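Local coordinates for uncharacterized protein (Bacteroides eggerthii, PDB 4FTD), which is of unknown function but folds as a six-bladed beta-propeller with an immunoglobulin-like domain and may take part in carbohydrate metabolism, at residues A[289-293]-A[325-329]; A[314-320]-A[335-341]; A[354-359]-A[431-435]. The contacts are given in a common frame with arbitrary orientation. Residue numbers count along the deposited sequence, not the author numbering.

Overall arrangement
Contact 1 joins strand 281-291, the outer edge of one four-stranded sheet, to the loop before strand 329-332 of the next. Contact 2 sets strands 311-315 and 318-323 of that second sheet against the chain entering the third, and contact 3 packs strand 350-357 of the third on strand 426-435 of the sheet that follows. Along the sequence contacts 1 and 2 interleave, while contact 3 opens after both. Centres of contacts 1 and 2 lie 16 Å apart, of 2 and 3 11 Å, of 1 and 3 23 Å. Contacts 2 and 3 share the blade of strands 339-340 and 350-357, and together the three join four successive sheets round the beta-propeller, blade to blade.

Contact 1 of 3, residues A[289-293]-A[325-329]; sequences VLPSK and ESLGE
Residues 289-291 are extended and end strand 281-291; Ser292 and Lys293 are loop. Opposite them 325-328 is loop, with Glu329 opening strand 329-332; Leu290 and Ser326 are in register (CA-CA 6.2 Å). Leu327 takes a left-handed backbone (phi/psi 66/20°). Leu290, rotamer mt, points toward the loop: its CD1 is 3.8 Å from Glu325 O, its CD2 3.8 Å from Ser326 O, and its CB 4.4 Å from Leu327 CB. Leu327, with chi1 off-well at -124° and chi2 p, brings CD2 to 3.2 Å from Pro291 O and touches Phe271. One water donates to both Pro291 O and Leu327 O, 2.9 Å from each. Lys293 starts sideways with chi1 p, but chi2 -143° and chi3 -93° (both off-well) and chi4 t swing its end in, and NZ forms a salt bridge with Glu329 OE2 at 3.2 Å; Glu329 has chi1 m, chi2 t and chi3 43°. Glu325 points away and pairs with Lys273. An outer-edge strand meeting a loop of the following sheet is blade-to-blade packing of a beta-propeller.

Contact 2 of 3, residues A[314-320]-A[335-341]; sequences SGIRVPV and IAGEAVA
This contact lies between successive blades of the beta-propeller, where two beta turns face each other. A type I turn, Gly315 to Val318, connects strands 311-315 and 318-323; a type I' turn, Ala336 to Ala339, leads into strand 339-340, with Gly337 and Glu338 both at positive phi (62/28° and 67/26°). CA atoms pair Gly315 with Val340 (5.5 Å), Ile316 with Glu338 (4.4 Å) and Pro319 with Ala336 (4.3 Å). Apolar packing comes from Ile316 (mm), whose CD1 lies 4.2 Å from Val340 CG1, from Pro319 CB at 4.3 Å from Ala336 CB, and from Val320 (t), whose CG2 is 3.8 Å from Ile335 CG2 and 4.5 Å from Ala339 CB. Glu338 lays its CG 3.7 Å from Ile316 O, while its carboxylate bonds to Ser364 and Gln360. Water fills the gap between the backbones: one accepts from Glu338 N (2.9 Å) and lies 2.9 Å from Ile316 O, another 2.9 Å from Val318 O and 2.8 Å from Ala339 O. Two direct hydrogen bonds complete the join: Val320 N to Ile335 O at 2.9 Å (160°), and Ser314 OG, on a p rotamer, to Ala339 O at 2.7 Å.

Contact 3 of 3, residues A[354-359]-A[431-435]; sequences LVCTAG and LFASR
Strands 354-357 and 431-435 run nearly parallel, crossing at -21° with axes 7.6 Å apart at closest approach. They belong to different sheets and meet through side chains, as packed blades of the beta-propeller do. The register pairs Leu354 with Leu431 (CA-CA 7.9 Å), Cys356 with Ala433 (6.2 Å) and Ala358 with Arg435 (6.9 Å). Leu431 (mt) points toward the facing strand and sets CD2 4.2 Å from CD2 of Leu354 (tp). Phe432 points away and its ring meets that of Tyr143, the planes nearly parallel (about 5°), but its carbonyl O lies 4.1 Å from Leu354 CD2. Ala433 points back in, and its CB is 4.0 Å from SG of Cys356, which has chi1 t. Ser434 faces away, its O 4.2 Å from the same SG. Arg435 reaches in with chi1 t, chi2 off-well at -98° and chi3 t, so that its guanidinium edge meets the loop residues Ala358 and Gly359 that follow strand 350-357. NE donates to Ala358 O at 2.7 Å; NH2 donates to Gly359 O at 3.0 Å and, weakly, to Ala358 O at 3.1 Å. The guanidinium also bonds to Ser438 and the backbone of Ser405. At Gly359 (phi/psi 77/60°) a CB would crowd Arg435 NH2 and jam against the preceding carbonyl O, which alone calls for glycine. A buried positive charge thus binds carbonyl oxygens at the end of an otherwise apolar strand interface, tying the loop to the neighbouring blade.

Contact 1 of 3, residues A[289-293]-A[325-329]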
ATOM      1  N   VAL A 289       3.204  25.098  16.326  1.00 48.93           N
ATOM      2  CA  VAL A 289       1.775  24.855  16.543  1.00 43.34           C
ATOM      3  C   VAL A 289       1.120  25.196  15.207  1.00 48.98           C
ATOM      4  O   VAL A 289       1.222  26.324  14.753  1.00 48.84           O
ATOM      5  CB  VAL A 289       1.226  25.734  17.679  1.00 51.48           C
ATOM      6  CG1 VAL A 289      -0.292  25.623  17.759  1.00 47.60           C
ATOM      7  CG2 VAL A 289       1.921  25.339  19.016  1.00 42.47           C
ATOM      8  N   LEU A 290       0.488  24.219  14.560  1.00 49.19           N
ATOM      9  CA  LEU A 290      -0.098  24.407  13.227  1.00 48.21           C
ATOM     10  C   LEU A 290      -1.597  24.353  13.309  1.00 51.32           C
ATOM     11  O   LEU A 290      -2.116  23.552  14.039  1.00 51.75           O
ATOM     12  CB  LEU A 290       0.385  23.310  12.284  1.00 49.35           C
ATOM     13  CG  LEU A 290       1.907  23.138  12.182  1.00 48.79           C
ATOM     14  CD1 LEU A 290       2.230  21.890  11.357  1.00 50.37           C
ATOM     15  CD2 LEU A 290       2.577  24.396  11.630  1.00 51.58           C
ATOM     16  N   PRO A 291      -2.305  25.142  12.490  1.00 53.41           N
ATOM     17  CA  PRO A 291      -3.765  25.125  12.557  1.00 55.23           C
ATOM     18  C   PRO A 291      -4.378  23.818  12.022  1.00 54.28           C
ATOM     19  O   PRO A 291      -3.908  23.255  11.038  1.00 59.21           O
ATOM     20  CB  PRO A 291      -4.148  26.324  11.674  1.00 62.74           C
ATOM     21  CG  PRO A 291      -3.081  26.311  10.622  1.00 65.56           C
ATOM     22  CD  PRO A 291      -1.823  26.011  11.395  1.00 65.07           C
ATOM     23  N   SER A 292      -5.361  23.285  12.740  1.00 50.89           N
ATOM     24  CA  SER A 292      -6.118  22.103  12.286  1.00 49.24           C
ATOM     25  C   SER A 292      -7.574  22.540  12.179  1.00 54.19           C
ATOM     26  O   SER A 292      -7.841  23.733  12.063  1.00 49.53           O
ATOM     27  CB  SER A 292      -5.972  20.973  13.280  1.00 44.64           C
ATOM     28  OG  SER A 292      -6.678  19.842  12.836  1.00 44.90           O
ATOM     29  N   LYS A 293      -8.530  21.619  12.189  1.00 45.73           N
ATOM     30  CA  LYS A 293      -9.958  22.062  12.157  1.00 49.03           C
ATOM     31  C   LYS A 293     -10.752  20.963  12.812  1.00 50.04           C
ATOM     32  O   LYS A 293     -10.323  19.807  12.769  1.00 44.84           O
ATOM     33  CB  LYS A 293     -10.410  22.336  10.742  1.00 51.69           C
ATOM     34  CG  LYS A 293     -10.510  21.125   9.828  1.00 60.89           C
ATOM     35  CD  LYS A 293     -10.076  21.429   8.398  1.00 66.45           C
ATOM     36  CE  LYS A 293     -11.154  21.834   7.467  1.00 73.75           C
ATOM     37  NZ  LYS A 293     -10.542  22.004   6.097  1.00 66.04           N
ATOM     38  N   GLU A 325       4.471  21.686   4.669  1.00 64.40           N
ATOM     39  CA  GLU A 325       4.890  21.250   6.028  1.00 65.50           C
ATOM     40  C   GLU A 325       4.316  22.107   7.192  1.00 59.95           C
ATOM     41  O   GLU A 325       4.528  21.784   8.346  1.00 59.17           O
ATOM     42  CB  GLU A 325       6.405  21.035   6.156  1.00 75.60           C
ATOM     43  CG  GLU A 325       7.288  22.277   6.277  1.00 88.51           C
ATOM     44  CD  GLU A 325       8.683  21.932   6.792  1.00 90.20           C
ATOM     45  OE1 GLU A 325       9.230  20.892   6.393  1.00 99.21           O
ATOM     46  OE2 GLU A 325       9.240  22.691   7.602  1.00 95.13           O
ATOM     47  N   SER A 326       3.589  23.178   6.865  1.00 59.30           N
ATOM     48  CA  SER A 326       2.846  23.995   7.843  1.00 57.09           C
ATOM     49  C   SER A 326       1.361  23.714   7.817  1.00 54.82           C
ATOM     50  O   SER A 326       0.575  24.472   8.383  1.00 57.87           O
ATOM     51  CB  SER A 326       3.064  25.488   7.525  1.00 60.38           C
ATOM     52  OG  SER A 326       4.418  25.769   7.764  1.00 71.15           O
ATOM     53  N   LEU A 327       0.978  22.629   7.141  1.00 52.25           N
ATOM     54  CA  LEU A 327      -0.402  22.231   6.963  1.00 56.48           C
ATOM     55  C   LEU A 327      -1.224  23.204   6.100  1.00 56.78           C
ATOM     56  O   LEU A 327      -2.452  23.190   6.154  1.00 57.50           O
ATOM     57  CB  LEU A 327      -1.069  22.008   8.330  1.00 53.77           C
ATOM     58  CG  LEU A 327      -1.677  20.628   8.496  1.00 62.11           C
ATOM     59  CD1 LEU A 327      -0.524  19.643   8.658  1.00 55.81           C
ATOM     60  CD2 LEU A 327      -2.594  20.630   9.706  1.00 71.54           C
ATOM     61  N   GLY A 328      -0.562  24.034   5.299  1.00 61.09           N
ATOM     62  CA  GLY A 328      -1.265  24.885   4.337  1.00 56.34           C
ATOM     63  C   GLY A 328      -1.831  23.991   3.239  1.00 60.34           C
ATOM     64  O   GLY A 328      -1.089  23.188   2.670  1.00 60.00           O
ATOM     65  N   GLU A 329      -3.133  24.136   2.941  1.00 59.00           N
ATOM     66  CA  GLU A 329      -3.850  23.240   2.027  1.00 62.41           C
ATOM     67  C   GLU A 329      -3.505  23.514   0.571  1.00 60.73           C
ATOM     68  O   GLU A 329      -3.668  24.605   0.112  1.00 69.64           O
ATOM     69  CB  GLU A 329      -5.378  23.282   2.291  1.00 72.88           C
ATOM     70  CG  GLU A 329      -5.739  22.741   3.699  1.00 73.74           C
ATOM     71  CD  GLU A 329      -7.235  22.538   3.966  1.00 73.67           C
ATOM     72  OE1 GLU A 329      -7.953  22.010   3.084  1.00 85.52           O
ATOM     73  OE2 GLU A 329      -7.697  22.896   5.074  1.00 74.12           O
TER
HETATM   74  O   HOH W   1      -4.433  23.685   8.257  0.50 40.90           O

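Contact 2 of 3, residues A[314-320]-A[335-341]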
ATOM      1  N   SER A 314      -5.326  13.716   6.553  1.00 42.79           N
ATOM      2  CA  SER A 314      -6.715  13.319   6.582  1.00 46.21           C
ATOM      3  C   SER A 314      -7.188  13.066   8.009  1.00 44.61           C
ATOM      4  O   SER A 314      -6.377  12.962   8.975  1.00 43.38           O
ATOM      5  CB  SER A 314      -7.004  12.118   5.668  1.00 44.38           C
ATOM      6  OG  SER A 314      -6.660  10.881   6.287  1.00 39.61           O
ATOM      7  N   GLY A 315      -8.518  12.994   8.115  1.00 47.76           N
ATOM      8  CA  GLY A 315      -9.228  12.776   9.372  1.00 45.27           C
ATOM      9  C   GLY A 315     -10.642  12.269   9.102  1.00 40.84           C
ATOM     10  O   GLY A 315     -11.035  12.029   7.941  1.00 44.96           O
ATOM     11  N   ILE A 316     -11.413  12.136  10.164  1.00 44.79           N
ATOM     12  CA  ILE A 316     -12.743  11.554  10.089  1.00 44.71           C
ATOM     13  C   ILE A 316     -13.629  12.281   9.097  1.00 50.21           C
ATOM     14  O   ILE A 316     -14.268  11.641   8.264  1.00 50.77           O
ATOM     15  CB  ILE A 316     -13.394  11.384  11.494  1.00 47.94           C
ATOM     16  CG1 ILE A 316     -12.525  10.460  12.386  1.00 43.73           C
ATOM     17  CG2 ILE A 316     -14.784  10.799  11.374  1.00 41.12           C
ATOM     18  CD1 ILE A 316     -12.237   9.068  11.828  1.00 43.04           C
ATOM     19  N   ARG A 317     -13.638  13.601   9.175  1.00 46.83           N
ATOM     20  CA  ARG A 317     -14.391  14.442   8.230  1.00 49.42           C
ATOM     21  C   ARG A 317     -13.476  15.396   7.441  1.00 49.37           C
ATOM     22  O   ARG A 317     -13.894  16.493   7.054  1.00 53.11           O
ATOM     23  CB  ARG A 317     -15.502  15.218   8.964  1.00 52.64           C
ATOM     24  CG  ARG A 317     -16.590  14.314   9.536  1.00 54.16           C
ATOM     25  CD  ARG A 317     -17.661  15.132  10.238  1.00 52.85           C
ATOM     26  NE  ARG A 317     -17.141  15.837  11.402  1.00 49.87           N
ATOM     27  CZ  ARG A 317     -16.847  15.272  12.584  1.00 53.45           C
ATOM     28  NH1 ARG A 317     -17.006  13.968  12.806  1.00 52.57           N
ATOM     29  NH2 ARG A 317     -16.372  16.013  13.555  1.00 50.83           N
ATOM     30  N   VAL A 318     -12.230  14.975   7.220  1.00 52.80           N
ATOM     31  CA  VAL A 318     -11.268  15.680   6.379  1.00 50.10           C
ATOM     32  C   VAL A 318     -10.808  14.673   5.309  1.00 47.09           C
ATOM     33  O   VAL A 318     -10.048  13.724   5.613  1.00 46.48           O
ATOM     34  CB  VAL A 318     -10.046  16.256   7.149  1.00 45.73           C
ATOM     35  CG1 VAL A 318      -9.061  16.875   6.146  1.00 49.94           C
ATOM     36  CG2 VAL A 318     -10.483  17.317   8.197  1.00 42.87           C
ATOM     37  N   PRO A 319     -11.286  14.840   4.058  1.00 51.25           N
ATOM     38  CA  PRO A 319     -10.772  14.019   2.953  1.00 49.94           C
ATOM     39  C   PRO A 319      -9.266  14.175   2.828  1.00 48.31           C
ATOM     40  O   PRO A 319      -8.742  15.202   3.243  1.00 50.54           O
ATOM     41  CB  PRO A 319     -11.435  14.626   1.706  1.00 53.48           C
ATOM     42  CG  PRO A 319     -12.533  15.470   2.197  1.00 63.72           C
ATOM     43  CD  PRO A 319     -12.182  15.903   3.582  1.00 52.77           C
ATOM     44  N   VAL A 320      -8.611  13.173   2.239  1.00 49.18           N
ATOM     45  CA  VAL A 320      -7.166  13.156   1.983  1.00 49.10           C
ATOM     46  C   VAL A 320      -6.806  14.439   1.214  1.00 47.72           C
ATOM     47  O   VAL A 320      -7.325  14.703   0.122  1.00 52.63           O
ATOM     48  CB  VAL A 320      -6.740  11.872   1.223  1.00 48.07           C
ATOM     49  CG1 VAL A 320      -5.283  11.938   0.806  1.00 45.73           C
ATOM     50  CG2 VAL A 320      -6.979  10.634   2.097  1.00 44.52           C
ATOM     51  N   ILE A 335     -10.951  11.375  -1.890  1.00 55.15           N
ATOM     52  CA  ILE A 335     -10.748  10.177  -1.056  1.00 53.55           C
ATOM     53  C   ILE A 335     -11.122  10.533   0.397  1.00 52.35           C
ATOM     54  O   ILE A 335     -10.439  11.307   1.027  1.00 53.82           O
ATOM     55  CB  ILE A 335      -9.313   9.639  -1.185  1.00 52.55           C
ATOM     56  CG1 ILE A 335      -9.077   9.198  -2.644  1.00 56.39           C
ATOM     57  CG2 ILE A 335      -9.084   8.459  -0.236  1.00 51.59           C
ATOM     58  CD1 ILE A 335      -7.640   8.949  -3.023  1.00 50.47           C
ATOM     59  N   ALA A 336     -12.230   9.968   0.883  1.00 53.85           N
ATOM     60  CA  ALA A 336     -12.827  10.290   2.186  1.00 54.11           C
ATOM     61  C   ALA A 336     -13.258   8.978   2.837  1.00 51.48           C
ATOM     62  O   ALA A 336     -12.442   8.080   2.958  1.00 47.30           O
ATOM     63  CB  ALA A 336     -14.017  11.243   2.009  1.00 47.59           C
ATOM     64  N   GLY A 337     -14.506   8.847   3.268  1.00 48.50           N
ATOM     65  CA  GLY A 337     -14.966   7.613   3.951  1.00 53.43           C
ATOM     66  C   GLY A 337     -14.252   7.269   5.271  1.00 48.03           C
ATOM     67  O   GLY A 337     -14.178   6.085   5.665  1.00 49.15           O
ATOM     68  N   GLU A 338     -13.759   8.311   5.957  1.00 44.28           N
ATOM     69  CA  GLU A 338     -13.018   8.240   7.208  1.00 43.80           C
ATOM     70  C   GLU A 338     -11.636   7.581   7.059  1.00 44.02           C
ATOM     71  O   GLU A 338     -11.125   7.020   8.036  1.00 41.41           O
ATOM     72  CB  GLU A 338     -13.815   7.544   8.337  1.00 48.16           C
ATOM     73  CG  GLU A 338     -15.247   8.085   8.522  1.00 49.75           C
ATOM     74  CD  GLU A 338     -15.902   7.567   9.798  1.00 51.54           C
ATOM     75  OE1 GLU A 338     -15.209   7.027  10.699  1.00 46.88           O
ATOM     76  OE2 GLU A 338     -17.133   7.696   9.897  1.00 47.58           O
ATOM     77  N   ALA A 339     -11.063   7.665   5.844  1.00 44.10           N
ATOM     78  CA  ALA A 339      -9.701   7.253   5.557  1.00 44.50           C
ATOM     79  C   ALA A 339      -8.765   8.111   6.406  1.00 51.58           C
ATOM     80  O   ALA A 339      -8.819   9.340   6.403  1.00 42.36           O
ATOM     81  CB  ALA A 339      -9.362   7.406   4.086  1.00 46.26           C
ATOM     82  N   VAL A 340      -7.947   7.423   7.169  1.00 40.65           N
ATOM     83  CA  VAL A 340      -6.926   8.006   8.010  1.00 41.24           C
ATOM     84  C   VAL A 340      -5.599   7.272   7.731  1.00 40.41           C
ATOM     85  O   VAL A 340      -5.528   6.363   6.901  1.00 40.24           O
ATOM     86  CB  VAL A 340      -7.315   7.993   9.533  1.00 39.49           C
ATOM     87  CG1 VAL A 340      -8.603   8.814   9.765  1.00 40.55           C
ATOM     88  CG2 VAL A 340      -7.471   6.589  10.101  1.00 37.56           C
ATOM     89  N   ALA A 341      -4.534   7.754   8.352  1.00 38.61           N
ATOM     90  CA  ALA A 341      -3.168   7.260   8.127  1.00 44.71           C
ATOM     91  C   ALA A 341      -2.771   7.135   6.619  1.00 46.09           C
ATOM     92  O   ALA A 341      -2.306   6.101   6.196  1.00 40.96           O
ATOM     93  CB  ALA A 341      -2.979   5.938   8.872  1.00 34.58           C
TER
HETATM   94  O   HOH W   2     -13.214  11.145   5.653  1.00 44.00           O
HETATM   95  O   HOH W   3     -10.706  10.914   5.054  1.00 45.60           O

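Contact 3 of 3, residues A[354-359]-A[431-435]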
ATOM      1  N   LEU A 354      -2.319   4.099   0.465  1.00 44.08           N
ATOM      2  CA  LEU A 354      -2.689   3.130   1.498  1.00 42.01           C
ATOM      3  C   LEU A 354      -3.383   3.940   2.600  1.00 46.93           C
ATOM      4  O   LEU A 354      -2.833   4.961   3.066  1.00 44.65           O
ATOM      5  CB  LEU A 354      -1.451   2.420   2.039  1.00 42.13           C
ATOM      6  CG  LEU A 354      -1.626   1.508   3.261  1.00 49.43           C
ATOM      7  CD1 LEU A 354      -2.604   0.371   3.003  1.00 41.79           C
ATOM      8  CD2 LEU A 354      -0.239   1.000   3.699  1.00 43.35           C
ATOM      9  N   VAL A 355      -4.598   3.543   2.955  1.00 41.14           N
ATOM     10  CA  VAL A 355      -5.325   4.193   4.051  1.00 42.90           C
ATOM     11  C   VAL A 355      -5.987   3.136   4.888  1.00 43.10           C
ATOM     12  O   VAL A 355      -6.074   1.967   4.466  1.00 45.91           O
ATOM     13  CB  VAL A 355      -6.390   5.198   3.562  1.00 41.28           C
ATOM     14  CG1 VAL A 355      -5.767   6.325   2.759  1.00 46.24           C
ATOM     15  CG2 VAL A 355      -7.505   4.503   2.787  1.00 43.89           C
ATOM     16  N   CYS A 356      -6.389   3.506   6.113  1.00 40.63           N
ATOM     17  CA  CYS A 356      -7.307   2.653   6.876  1.00 43.74           C
ATOM     18  C   CYS A 356      -8.522   3.463   7.214  1.00 43.38           C
ATOM     19  O   CYS A 356      -8.390   4.589   7.734  1.00 43.64           O
ATOM     20  CB  CYS A 356      -6.661   2.089   8.155  1.00 43.94           C
ATOM     21  SG  CYS A 356      -7.671   0.850   8.993  1.00 44.76           S
ATOM     22  N   THR A 357      -9.720   2.940   6.946  1.00 44.64           N
ATOM     23  CA  THR A 357     -10.918   3.718   7.301  1.00 44.80           C
ATOM     24  C   THR A 357     -11.190   3.461   8.811  1.00 45.07           C
ATOM     25  O   THR A 357     -11.096   2.333   9.260  1.00 47.25           O
ATOM     26  CB  THR A 357     -12.117   3.415   6.392  1.00 41.56           C
ATOM     27  OG1 THR A 357     -12.369   2.032   6.528  1.00 46.94           O
ATOM     28  CG2 THR A 357     -11.831   3.812   4.864  1.00 39.70           C
ATOM     29  N   ALA A 358     -11.512   4.512   9.569  1.00 45.43           N
ATOM     30  CA  ALA A 358     -11.522   4.465  11.050  1.00 42.01           C
ATOM     31  C   ALA A 358     -12.799   3.941  11.692  1.00 43.40           C
ATOM     32  O   ALA A 358     -12.774   3.019  12.537  1.00 45.07           O
ATOM     33  CB  ALA A 358     -11.183   5.849  11.603  1.00 40.28           C
ATOM     34  N   GLY A 359     -13.937   4.523  11.324  1.00 42.39           N
ATOM     35  CA  GLY A 359     -15.171   4.162  12.002  1.00 45.55           C
ATOM     36  C   GLY A 359     -15.306   4.798  13.380  1.00 46.37           C
ATOM     37  O   GLY A 359     -15.475   4.100  14.369  1.00 40.84           O
ATOM     38  N   LEU A 431       1.452  -4.851   2.855  1.00 41.65           N
ATOM     39  CA  LEU A 431       0.644  -3.771   3.400  1.00 41.26           C
ATOM     40  C   LEU A 431       0.093  -4.208   4.753  1.00 42.32           C
ATOM     41  O   LEU A 431      -0.250  -5.368   4.947  1.00 47.44           O
ATOM     42  CB  LEU A 431      -0.500  -3.407   2.438  1.00 40.84           C
ATOM     43  CG  LEU A 431      -0.082  -3.091   0.991  1.00 45.31           C
ATOM     44  CD1 LEU A 431      -1.342  -2.755   0.205  1.00 46.70           C
ATOM     45  CD2 LEU A 431       0.931  -1.937   0.887  1.00 39.85           C
ATOM     46  N   PHE A 432       0.026  -3.258   5.670  1.00 41.73           N
ATOM     47  CA  PHE A 432      -0.465  -3.463   7.029  1.00 36.34           C
ATOM     48  C   PHE A 432      -1.436  -2.368   7.368  1.00 40.90           C
ATOM     49  O   PHE A 432      -1.201  -1.193   7.031  1.00 37.80           O
ATOM     50  CB  PHE A 432       0.706  -3.403   7.974  1.00 40.82           C
ATOM     51  CG  PHE A 432       0.358  -3.339   9.461  1.00 37.76           C
ATOM     52  CD1 PHE A 432       0.220  -2.107  10.109  1.00 36.39           C
ATOM     53  CD2 PHE A 432       0.336  -4.530  10.239  1.00 39.73           C
ATOM     54  CE1 PHE A 432      -0.024  -2.044  11.480  1.00 35.11           C
ATOM     55  CE2 PHE A 432       0.129  -4.470  11.605  1.00 37.57           C
ATOM     56  CZ  PHE A 432      -0.064  -3.221  12.220  1.00 35.28           C
ATOM     57  N   ALA A 433      -2.486  -2.747   8.069  1.00 38.35           N
ATOM     58  CA  ALA A 433      -3.430  -1.830   8.719  1.00 36.77           C
ATOM     59  C   ALA A 433      -3.812  -2.422  10.084  1.00 40.26           C
ATOM     60  O   ALA A 433      -3.868  -3.659  10.269  1.00 37.75           O
ATOM     61  CB  ALA A 433      -4.687  -1.597   7.884  1.00 39.02           C
ATOM     62  N   SER A 434      -4.044  -1.534  11.037  1.00 38.26           N
ATOM     63  CA  SER A 434      -4.521  -1.868  12.371  1.00 38.42           C
ATOM     64  C   SER A 434      -5.577  -0.861  12.758  1.00 40.97           C
ATOM     65  O   SER A 434      -5.397   0.323  12.525  1.00 38.23           O
ATOM     66  CB  SER A 434      -3.395  -1.739  13.405  1.00 42.52           C
ATOM     67  OG  SER A 434      -3.859  -2.245  14.673  1.00 45.70           O
ATOM     68  N   ARG A 435      -6.610  -1.312  13.442  1.00 39.28           N
ATOM     69  CA  ARG A 435      -7.672  -0.454  13.889  1.00 37.90           C
ATOM     70  C   ARG A 435      -8.162  -0.876  15.263  1.00 35.65           C
ATOM     71  O   ARG A 435      -8.415  -2.074  15.531  1.00 37.91           O
ATOM     72  CB  ARG A 435      -8.762  -0.419  12.855  1.00 39.82           C
ATOM     73  CG  ARG A 435      -9.861   0.582  13.158  1.00 40.09           C
ATOM     74  CD  ARG A 435     -11.054  -0.081  13.812  1.00 43.43           C
ATOM     75  NE  ARG A 435     -12.156   0.831  14.026  1.00 42.97           N
ATOM     76  CZ  ARG A 435     -13.299   0.504  14.618  1.00 41.30           C
ATOM     77  NH1 ARG A 435     -13.482  -0.720  15.088  1.00 43.45           N
ATOM     78  NH2 ARG A 435     -14.269   1.409  14.737  1.00 45.45           N
TER